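Local coordinates for enoyl-acyl carrier protein reductase (Uncultured bacterium, PDB 6KIA) that probably reduces the enoyl-acyl carrier protein intermediate of fatty acid synthesis with NADH and is associated with triclosan resistance, at residues A[48-54]-A[80-86]; A[151-155]-A[227-232]; A[10-16]-A[409-415]. The contacts are given in a common frame with arbitrary orientation. Residues are numbered along the deposited sequence.

Interaction 1. Residues A[48-54]-A[80-86]; sequences IVGITVG and RIINVPL. With NAI (1,4-dihydronicotinamide adenine dinucleotide), chain D.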
loop_
_atom_site.group_PDB
_atom_site.type_symbol
_atom_site.label_atom_id
_atom_site.label_comp_id
_atom_site.label_asym_id
_atom_site.label_seq_id
_atom_site.Cartn_x
_atom_site.Cartn_y
_atom_site.Cartn_z
ATOM N N ILE A 48 17.791 -11.112 5.391
ATOM C CA ILE A 48 16.382 -10.751 5.457
ATOM C C ILE A 48 15.850 -10.981 6.868
ATOM O O ILE A 48 15.969 -12.075 7.424
ATOM C CB ILE A 48 15.524 -11.570 4.449
ATOM C CG1 ILE A 48 16.119 -11.549 3.021
ATOM C CG2 ILE A 48 14.065 -11.137 4.510
ATOM C CD1 ILE A 48 16.290 -10.157 2.372
ATOM N N VAL A 49 15.286 -9.933 7.458
ATOM C CA VAL A 49 14.649 -10.016 8.765
ATOM C C VAL A 49 13.262 -9.377 8.646
ATOM O O VAL A 49 13.047 -8.496 7.816
ATOM C CB VAL A 49 15.507 -9.331 9.863
ATOM C CG1 VAL A 49 14.839 -9.420 11.241
ATOM C CG2 VAL A 49 16.879 -9.983 9.902
ATOM N N GLY A 50 12.296 -9.878 9.408
ATOM C CA GLY A 50 10.975 -9.285 9.421
ATOM C C GLY A 50 10.282 -9.295 10.769
ATOM O O GLY A 50 10.717 -9.938 11.734
ATOM N N ILE A 51 9.167 -8.576 10.839
ATOM C CA ILE A 51 8.326 -8.560 12.019
ATOM C C ILE A 51 7.095 -9.433 11.816
ATOM O O ILE A 51 6.814 -9.897 10.701
ATOM C CB ILE A 51 7.903 -7.106 12.394
ATOM C CG1 ILE A 51 7.084 -6.423 11.291
ATOM C CG2 ILE A 51 9.145 -6.250 12.649
ATOM C CD1 ILE A 51 5.579 -6.657 11.337
ATOM N N THR A 52 6.357 -9.654 12.893
ATOM C CA THR A 52 5.050 -10.301 12.809
ATOM C C THR A 52 4.066 -9.414 13.567
ATOM O O THR A 52 4.465 -8.681 14.474
ATOM C CB THR A 52 5.075 -11.738 13.407
ATOM O OG1 THR A 52 3.754 -12.296 13.420
ATOM C CG2 THR A 52 5.589 -11.710 14.826
ATOM N N VAL A 53 2.793 -9.452 13.194
ATOM C CA VAL A 53 1.801 -8.733 13.982
ATOM C C VAL A 53 1.258 -9.634 15.088
ATOM O O VAL A 53 0.465 -9.205 15.922
ATOM C CB VAL A 53 0.639 -8.214 13.113
ATOM C CG1 VAL A 53 1.159 -7.195 12.107
ATOM C CG2 VAL A 53 -0.083 -9.376 12.423
ATOM N N GLY A 54 1.706 -10.887 15.100
ATOM C CA GLY A 54 1.252 -11.844 16.096
ATOM C C GLY A 54 -0.133 -12.354 15.752
ATOM O O GLY A 54 -0.598 -12.179 14.626
ATOM N N ARG A 80 14.704 -14.484 9.181
ATOM C CA ARG A 80 14.263 -14.536 10.565
ATOM C C ARG A 80 13.119 -13.577 10.854
ATOM O O ARG A 80 13.070 -12.474 10.317
ATOM C CB ARG A 80 15.413 -14.207 11.508
ATOM C CG ARG A 80 16.405 -15.336 11.730
ATOM C CD ARG A 80 17.017 -15.184 13.109
ATOM N NE ARG A 80 15.977 -14.835 14.073
ATOM C CZ ARG A 80 16.192 -14.180 15.209
ATOM N NH1 ARG A 80 15.177 -13.906 16.019
ATOM N NH2 ARG A 80 17.421 -13.803 15.532
ATOM N N ILE A 81 12.181 -14.028 11.675
ATOM C CA ILE A 81 11.114 -13.161 12.155
ATOM C C ILE A 81 11.305 -12.949 13.641
ATOM O O ILE A 81 11.530 -13.900 14.383
ATOM C CB ILE A 81 9.722 -13.726 11.836
ATOM C CG1 ILE A 81 9.359 -13.297 10.417
ATOM C CG2 ILE A 81 8.650 -13.162 12.762
ATOM C CD1 ILE A 81 8.548 -14.264 9.671
ATOM N N ILE A 82 11.270 -11.690 14.067
ATOM C CA ILE A 82 11.404 -11.373 15.486
ATOM C C ILE A 82 10.039 -11.533 16.131
ATOM O O ILE A 82 9.070 -10.874 15.729
ATOM C CB ILE A 82 11.970 -9.958 15.690
ATOM C CG1 ILE A 82 13.390 -9.892 15.113
ATOM C CG2 ILE A 82 11.959 -9.572 17.175
ATOM C CD1 ILE A 82 14.004 -8.514 15.117
ATOM N N ASN A 83 9.938 -12.452 17.090
ATOM C CA ASN A 83 8.621 -12.899 17.538
ATOM C C ASN A 83 8.038 -11.993 18.624
ATOM O O ASN A 83 7.947 -12.367 19.794
ATOM C CB ASN A 83 8.686 -14.336 18.051
ATOM C CG ASN A 83 7.331 -15.000 18.066
ATOM O OD1 ASN A 83 6.325 -14.384 17.707
ATOM N ND2 ASN A 83 7.284 -16.245 18.532
ATOM N N VAL A 84 7.613 -10.809 18.206
ATOM C CA VAL A 84 6.949 -9.851 19.072
ATOM C C VAL A 84 5.693 -9.389 18.325
ATOM O O VAL A 84 5.772 -9.073 17.142
ATOM C CB VAL A 84 7.855 -8.662 19.413
ATOM C CG1 VAL A 84 7.079 -7.580 20.154
ATOM C CG2 VAL A 84 9.081 -9.135 20.209
ATOM N N PRO A 85 4.523 -9.426 18.990
ATOM C CA PRO A 85 3.301 -9.072 18.247
ATOM C C PRO A 85 3.173 -7.573 17.965
ATOM O O PRO A 85 2.657 -6.822 18.803
ATOM C CB PRO A 85 2.177 -9.560 19.166
ATOM C CG PRO A 85 2.788 -9.572 20.539
ATOM C CD PRO A 85 4.234 -9.914 20.353
ATOM N N LEU A 86 3.600 -7.153 16.772
ATOM C CA LEU A 86 3.655 -5.744 16.423
ATOM C C LEU A 86 2.398 -5.338 15.679
ATOM O O LEU A 86 2.458 -4.827 14.553
ATOM C CB LEU A 86 4.883 -5.441 15.555
ATOM C CG LEU A 86 6.156 -4.907 16.211
ATOM C CD1 LEU A 86 7.091 -4.344 15.132
ATOM C CD2 LEU A 86 5.858 -3.877 17.283
HETATM P PA NAI D . -1.066 -6.316 1.660
HETATM O O1A NAI D . -0.227 -7.422 1.095
HETATM O O2A NAI D . -2.386 -6.710 2.292
HETATM O O5B NAI D . -0.149 -5.509 2.678
HETATM C C5B NAI D . -0.734 -4.875 3.797
HETATM C C4B NAI D . 0.473 -4.648 4.758
HETATM O O4B NAI D . -0.101 -3.826 5.942
HETATM C C3B NAI D . 0.947 -5.742 5.237
HETATM O O3B NAI D . 2.430 -5.717 5.338
HETATM C C2B NAI D . 0.274 -5.871 6.743
HETATM O O2B NAI D . 1.070 -6.810 7.556
HETATM C C1B NAI D . 0.273 -4.658 7.174
HETATM N N9A NAI D . -0.862 -4.404 8.085
HETATM C C8A NAI D . -2.198 -4.363 7.940
HETATM N N7A NAI D . -2.734 -4.091 9.128
HETATM C C5A NAI D . -1.723 -3.953 10.018
HETATM C C6A NAI D . -1.803 -3.674 11.373
HETATM N N6A NAI D . -2.899 -3.440 12.272
HETATM N N1A NAI D . -0.659 -3.587 12.072
HETATM C C2A NAI D . 0.546 -3.782 11.450
HETATM N N3A NAI D . 0.624 -4.058 10.095
HETATM C C4A NAI D . -0.546 -4.146 9.388
HETATM O O3 NAI D . -1.458 -5.210 0.494
HETATM P PN NAI D . -0.532 -4.099 -0.221
HETATM O O1N NAI D . 0.653 -4.744 -0.869
HETATM O O2N NAI D . -1.483 -3.432 -1.202
HETATM O O5D NAI D . -0.069 -3.072 0.909
HETATM C C5D NAI D . 1.302 -2.793 1.141
HETATM C C4D NAI D . 1.490 -1.262 1.045
HETATM O O4D NAI D . 1.327 -0.895 -0.211
HETATM C C3D NAI D . 0.401 -0.533 1.830
HETATM O O3D NAI D . 0.921 0.469 2.637
HETATM C C2D NAI D . -0.421 0.105 0.688
HETATM O O2D NAI D . -1.207 1.226 1.228
HETATM C C1D NAI D . 0.479 0.439 -0.199
HETATM N N1N NAI D . -0.068 0.663 -1.537
HETATM C C2N NAI D . -1.002 -0.183 -2.096
HETATM C C3N NAI D . -1.541 0.109 -3.355
HETATM C C7N NAI D . -2.550 -0.828 -4.019
HETATM O O7N NAI D . -3.250 -0.436 -4.949
HETATM N N7N NAI D . -2.659 -2.162 -3.548
HETATM C C4N NAI D . -1.142 1.225 -4.076
HETATM C C5N NAI D . -0.156 2.049 -3.522
HETATM C C6N NAI D . 0.368 1.764 -2.256
HETATM O O HOH W 1 17.661 -13.741 8.745
HETATM O O HOH W 2 7.680 -8.489 15.324
#
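Two neighbouring parallel strands of a Rossmann-type sheet part after a few residues, let a water in, and meet again beside the NADH adenine. Within strand 47-56, residues from I48 on pair with the strand that starts at R80; the short segment axes cross at -33°. In the paired part, G50 N donates to R80 O (2.9 Å) and I82 N to G50 O (3.0 Å). The bond from R80 N to I48 O is weak (3.2 Å), and water 1 bridges the same two atoms. An inverse gamma turn centred on N83 then bends 80-86 away. Water 2 enters the gap and takes a hydrogen bond from T52 N (3.0 Å). Beyond it the backbones rejoin through L86 N to T52 O (2.9 Å). T52 OG1 accepts from G54 N (3.0 Å) in an ST turn and is also bonded to E27. V49 CG1 meets I82 CD1 (4.1 Å) on the face they share with I51; I51 CG2 also touches L86 CD1 (3.7 Å). Helix 67-77 packs on I81, and helix 120-146 packs on V49 and I82. R80 forms a salt bridge with E144. V53 and L86 belong to the cofactor pocket, where V53 CG1 lies 3.5 Å from NAI C2A.

Interaction 2. Residues A[151-155]-A[227-232]; sequences DGANA and LEKSGG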
loop_
_atom_site.group_PDB
_atom_site.type_symbol
_atom_site.label_atom_id
_atom_site.label_comp_id
_atom_site.label_asym_id
_atom_site.label_seq_id
_atom_site.Cartn_x
_atom_site.Cartn_y
_atom_site.Cartn_z
ATOM N N ASP A 151 28.318 -3.430 13.329
ATOM C CA ASP A 151 28.941 -2.174 12.953
ATOM C C ASP A 151 29.425 -2.263 11.520
ATOM O O ASP A 151 30.029 -3.269 11.118
ATOM C CB ASP A 151 30.161 -1.838 13.839
ATOM C CG ASP A 151 29.795 -1.540 15.274
ATOM O OD1 ASP A 151 28.604 -1.353 15.555
ATOM O OD2 ASP A 151 30.718 -1.463 16.133
ATOM N N GLY A 152 29.229 -1.193 10.768
ATOM C CA GLY A 152 29.720 -1.161 9.405
ATOM C C GLY A 152 28.674 -1.591 8.390
ATOM O O GLY A 152 28.851 -1.377 7.201
ATOM N N ALA A 153 27.606 -2.221 8.845
ATOM C CA ALA A 153 26.569 -2.652 7.899
ATOM C C ALA A 153 25.680 -1.514 7.420
ATOM O O ALA A 153 25.549 -0.464 8.065
ATOM C CB ALA A 153 25.741 -3.727 8.501
ATOM N N ASN A 154 25.083 -1.743 6.256
ATOM C CA ASN A 154 23.985 -0.914 5.768
ATOM C C ASN A 154 22.691 -1.550 6.204
ATOM O O ASN A 154 22.608 -2.768 6.283
ATOM C CB ASN A 154 24.034 -0.786 4.244
ATOM C CG ASN A 154 25.303 -0.115 3.749
ATOM O OD1 ASN A 154 25.869 0.734 4.426
ATOM N ND2 ASN A 154 25.739 -0.483 2.542
ATOM N N ALA A 155 21.689 -0.732 6.519
ATOM C CA ALA A 155 20.391 -1.245 6.899
ATOM C C ALA A 155 19.290 -0.568 6.048
ATOM O O ALA A 155 19.298 0.648 5.812
ATOM C CB ALA A 155 20.131 -1.036 8.395
ATOM N N LEU A 227 25.176 2.734 13.316
ATOM C CA LEU A 227 25.599 2.385 11.967
ATOM C C LEU A 227 26.200 3.568 11.215
ATOM O O LEU A 227 27.185 3.434 10.498
ATOM C CB LEU A 227 24.407 1.822 11.160
ATOM C CG LEU A 227 23.811 0.498 11.665
ATOM C CD1 LEU A 227 22.691 0.046 10.723
ATOM C CD2 LEU A 227 24.858 -0.598 11.820
ATOM N N GLU A 228 25.580 4.727 11.358
ATOM C CA GLU A 228 26.021 5.917 10.673
ATOM C C GLU A 228 27.403 6.319 11.190
ATOM O O GLU A 228 28.251 6.764 10.422
ATOM C CB GLU A 228 24.976 7.019 10.840
ATOM C CG GLU A 228 23.898 6.897 9.761
ATOM C CD GLU A 228 22.806 7.938 9.845
ATOM O OE1 GLU A 228 22.866 8.803 10.744
ATOM O OE2 GLU A 228 21.883 7.878 8.997
ATOM N N LYS A 229 27.628 6.113 12.483
ATOM C CA LYS A 229 28.923 6.407 13.084
ATOM C C LYS A 229 29.983 5.342 12.771
ATOM O O LYS A 229 31.176 5.594 12.948
ATOM C CB LYS A 229 28.765 6.579 14.597
ATOM C CG LYS A 229 28.321 7.988 14.983
ATOM C CD LYS A 229 27.868 8.080 16.430
ATOM C CE LYS A 229 27.481 9.511 16.789
ATOM N NZ LYS A 229 28.609 10.470 16.593
ATOM N N SER A 230 29.573 4.154 12.322
ATOM C CA SER A 230 30.573 3.128 12.014
ATOM C C SER A 230 30.743 2.848 10.516
ATOM O O SER A 230 31.110 1.741 10.128
ATOM C CB SER A 230 30.253 1.821 12.744
ATOM O OG SER A 230 28.948 1.349 12.455
ATOM N N GLY A 231 30.457 3.841 9.681
ATOM C CA GLY A 231 30.657 3.724 8.248
ATOM C C GLY A 231 29.514 3.054 7.500
ATOM O O GLY A 231 29.674 2.626 6.353
ATOM N N GLY A 232 28.362 2.937 8.151
ATOM C CA GLY A 232 27.204 2.344 7.489
ATOM C C GLY A 232 26.259 3.372 6.912
ATOM O O GLY A 232 26.389 4.564 7.182
HETATM O O HOH W 3 27.286 0.613 10.028
HETATM O O HOH W 4 28.511 1.543 4.104
#
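L227 and S230 have the most area buried here, followed by G152. They join the C-terminal end of helix 221-229 to the loop leading into strand 155-159 of the Rossmann-type sheet. L227 extends its side chain along this loop. Its CD1 packs on A155 CB at 3.6 Å, and its CD2 lies 3.8 Å from A153 O. L227 O also accepts from G232 N (2.7 Å), so the chain folds back just after the helix. S230 points toward the loop, and its OG accepts a hydrogen bond from G152 N (3.1 Å). The same hydroxyl is bonded to R226 O, and R226 also forms a salt bridge with D151. G152 has a positive phi of 94°, and a CB there would jam against the preceding carbonyl. G232 has no room for a side chain either, because an ideal CB would clash with A153 O. Its CA instead makes a CA-H...O contact with A153 O (3.3 Å). Water 3 donates to both A153 O (2.8 Å) and L227 O (2.9 Å).

Interaction 3. Residues A[10-16]-A[409-415]; sequences VPQSNIF and LMFHESS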
loop_
_atom_site.group_PDB
_atom_site.type_symbol
_atom_site.label_atom_id
_atom_site.label_comp_id
_atom_site.label_asym_id
_atom_site.label_seq_id
_atom_site.Cartn_x
_atom_site.Cartn_y
_atom_site.Cartn_z
ATOM N N VAL A 10 15.377 5.593 -14.567
ATOM C CA VAL A 10 15.673 4.334 -13.911
ATOM C C VAL A 10 16.975 4.446 -13.114
ATOM O O VAL A 10 18.037 4.754 -13.679
ATOM C CB VAL A 10 15.767 3.189 -14.939
ATOM C CG1 VAL A 10 16.253 1.918 -14.259
ATOM C CG2 VAL A 10 14.407 2.979 -15.629
ATOM N N PRO A 11 16.900 4.236 -11.792
ATOM C CA PRO A 11 18.125 4.300 -10.975
ATOM C C PRO A 11 19.073 3.139 -11.250
ATOM O O PRO A 11 18.637 2.019 -11.557
ATOM C CB PRO A 11 17.593 4.254 -9.533
ATOM C CG PRO A 11 16.279 3.481 -9.646
ATOM C CD PRO A 11 15.701 3.940 -10.985
ATOM N N GLN A 12 20.373 3.405 -11.133
ATOM C CA GLN A 12 21.386 2.401 -11.474
ATOM C C GLN A 12 22.385 2.123 -10.357
ATOM O O GLN A 12 23.284 1.285 -10.509
ATOM C CB GLN A 12 22.155 2.840 -12.722
ATOM C CG GLN A 12 21.251 3.059 -13.892
ATOM C CD GLN A 12 22.025 3.438 -15.120
ATOM O OE1 GLN A 12 23.146 3.947 -15.023
ATOM N NE2 GLN A 12 21.458 3.160 -16.286
ATOM N N SER A 13 22.259 2.823 -9.244
ATOM C CA SER A 13 23.283 2.637 -8.214
ATOM C C SER A 13 22.812 1.642 -7.142
ATOM O O SER A 13 21.607 1.377 -6.985
ATOM C CB SER A 13 23.704 3.987 -7.608
ATOM O OG SER A 13 22.839 4.414 -6.577
ATOM N N ASN A 14 23.775 1.004 -6.480
ATOM C CA ASN A 14 23.487 0.082 -5.394
ATOM C C ASN A 14 24.626 0.058 -4.384
ATOM O O ASN A 14 25.791 -0.111 -4.744
ATOM C CB ASN A 14 23.248 -1.353 -5.884
ATOM C CG ASN A 14 23.259 -2.365 -4.732
ATOM O OD1 ASN A 14 22.406 -2.305 -3.841
ATOM N ND2 ASN A 14 24.184 -3.318 -4.767
ATOM N N ILE A 15 24.279 0.199 -3.116
ATOM C CA ILE A 15 25.273 0.115 -2.042
ATOM C C ILE A 15 25.143 -1.149 -1.195
ATOM O O ILE A 15 25.974 -1.396 -0.312
ATOM C CB ILE A 15 25.170 1.326 -1.103
ATOM C CG1 ILE A 15 23.818 1.325 -0.371
ATOM C CG2 ILE A 15 25.349 2.620 -1.884
ATOM C CD1 ILE A 15 23.713 2.390 0.700
ATOM N N PHE A 16 24.103 -1.941 -1.433
ATOM C CA PHE A 16 23.818 -3.072 -0.560
ATOM C C PHE A 16 24.528 -4.348 -1.015
ATOM O O PHE A 16 24.632 -4.648 -2.217
ATOM C CB PHE A 16 22.297 -3.292 -0.442
ATOM C CG PHE A 16 21.566 -2.088 0.106
ATOM C CD1 PHE A 16 21.604 -1.803 1.464
ATOM C CD2 PHE A 16 20.849 -1.237 -0.740
ATOM C CE1 PHE A 16 20.959 -0.684 1.979
ATOM C CE2 PHE A 16 20.196 -0.100 -0.219
ATOM C CZ PHE A 16 20.259 0.155 1.154
ATOM N N LEU A 409 13.111 -0.510 -8.850
ATOM C CA LEU A 409 13.041 0.936 -8.734
ATOM C C LEU A 409 13.248 1.391 -7.287
ATOM O O LEU A 409 14.080 2.258 -7.034
ATOM C CB LEU A 409 11.696 1.465 -9.254
ATOM C CG LEU A 409 11.563 1.478 -10.788
ATOM C CD1 LEU A 409 10.148 1.874 -11.215
ATOM C CD2 LEU A 409 12.600 2.400 -11.425
ATOM N N MET A 410 12.494 0.828 -6.342
ATOM C CA MET A 410 12.612 1.252 -4.956
ATOM C C MET A 410 13.965 0.803 -4.379
ATOM O O MET A 410 14.636 1.579 -3.683
ATOM C CB MET A 410 11.462 0.707 -4.130
ATOM C CG MET A 410 10.121 1.307 -4.559
ATOM S SD MET A 410 8.728 0.562 -3.702
ATOM C CE MET A 410 9.062 0.970 -1.969
ATOM N N PHE A 411 14.383 -0.418 -4.715
ATOM C CA PHE A 411 15.633 -0.951 -4.157
ATOM C C PHE A 411 16.820 -0.099 -4.585
ATOM O O PHE A 411 17.679 0.259 -3.757
ATOM C CB PHE A 411 15.843 -2.411 -4.580
ATOM C CG PHE A 411 17.032 -3.056 -3.908
ATOM C CD1 PHE A 411 17.015 -3.344 -2.556
ATOM C CD2 PHE A 411 18.178 -3.333 -4.642
ATOM C CE1 PHE A 411 18.152 -3.922 -1.932
ATOM C CE2 PHE A 411 19.302 -3.910 -4.037
ATOM C CZ PHE A 411 19.276 -4.209 -2.684
ATOM N N HIS A 412 16.877 0.262 -5.870
ATOM C CA HIS A 412 18.014 1.044 -6.351
ATOM C C HIS A 412 17.905 2.534 -6.004
ATOM O O HIS A 412 18.909 3.160 -5.655
ATOM C CB HIS A 412 18.203 0.844 -7.864
ATOM C CG HIS A 412 18.702 -0.518 -8.233
ATOM N ND1 HIS A 412 19.894 -1.025 -7.757
ATOM C CD2 HIS A 412 18.196 -1.466 -9.062
ATOM C CE1 HIS A 412 20.093 -2.230 -8.265
ATOM N NE2 HIS A 412 19.074 -2.524 -9.051
ATOM N N GLU A 413 16.705 3.115 -6.077
ATOM C CA GLU A 413 16.568 4.503 -5.691
ATOM C C GLU A 413 16.953 4.687 -4.219
ATOM O O GLU A 413 17.514 5.716 -3.842
ATOM C CB GLU A 413 15.142 4.996 -5.930
ATOM C CG GLU A 413 14.948 6.504 -5.728
ATOM C CD GLU A 413 15.750 7.349 -6.721
ATOM O OE1 GLU A 413 16.198 6.828 -7.770
ATOM O OE2 GLU A 413 15.901 8.554 -6.461
ATOM N N SER A 414 16.649 3.702 -3.381
ATOM C CA SER A 414 16.984 3.862 -1.963
ATOM C C SER A 414 18.482 3.867 -1.703
ATOM O O SER A 414 18.905 4.349 -0.671
ATOM C CB SER A 414 16.315 2.801 -1.102
ATOM O OG SER A 414 14.897 2.918 -1.151
ATOM N N SER A 415 19.300 3.372 -2.617
ATOM C CA SER A 415 20.731 3.523 -2.382
ATOM C C SER A 415 21.133 4.991 -2.436
ATOM O O SER A 415 22.045 5.409 -1.731
ATOM C CB SER A 415 21.574 2.709 -3.365
ATOM O OG SER A 415 21.584 1.334 -3.012
HETATM O O HOH W 5 20.369 4.551 -7.505
HETATM O O HOH W 6 20.313 -0.477 -4.282
#
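Segment 10-16 is an irregular N-terminal stretch that runs past the last turns of helix 394-413 and the residues just after it. The CA atoms come nearest at P11 and E413 (5.5 Å) and at N14 and S415 (5.3 Å). Within 409-415, E413 N donates to L409 O (2.9 Å) and S415 N to H412 O (3.1 Å). In the other segment N14 OD1 accepts from F16 N (3.0 Å), an Asx turn; in addition N14 ND2 donates to F16 O (2.9 Å).

Two side chains of 409-415 bond to the backbone of 10-16. H412 ND1 donates to S13 O (3.0 Å), and S415 OG accepts from I15 N (2.9 Å). Water 6 adds a link by donating to N14 OD1 and to F411 O, both at 2.8 Å. P11 has the largest buried area. It packs through CD on L409 CD2 (3.5 Å) and through CG on H412 CB (3.7 Å). At the other end F16 CB touches F411 CZ (3.9 Å). The two phenyl rings meet obliquely, with centroids 5.5 Å apart.

The contact joins the chain's N-terminal region to a late helix beside the Rossmann-type sheet. R235 of strand 234-240 bonds to S415 O and packs on I15 and F16, while F16 also meets the ring of F156 in strand 155-159. Helix 426-436 touches V10 and L409. Y286 of strand 283-287 bonds to S414 OG and packs against M410 and E413.

Interaction 3 joins a segment near the N-terminus to one late in the chain, and interactions 1 and 2 follow in series within the loop it closes. All three relate to one mixed, mostly parallel sheet. Interaction 1 lies within it, while interaction 2 leads into strand 155-159 and interaction 3 lies ahead of strand 21-25. Interactions 2 and 3 have centres about 18 Å apart and touch: N154 ND2 is 3.0 Å from I15 O, and N154 CB is 3.8 Å from F16 CE1. Interaction 1 stands apart, its centre about 22 Å from interaction 2 and 25 Å from interaction 3. It alone touches NADH, so the other two are structural packing away from the cofactor.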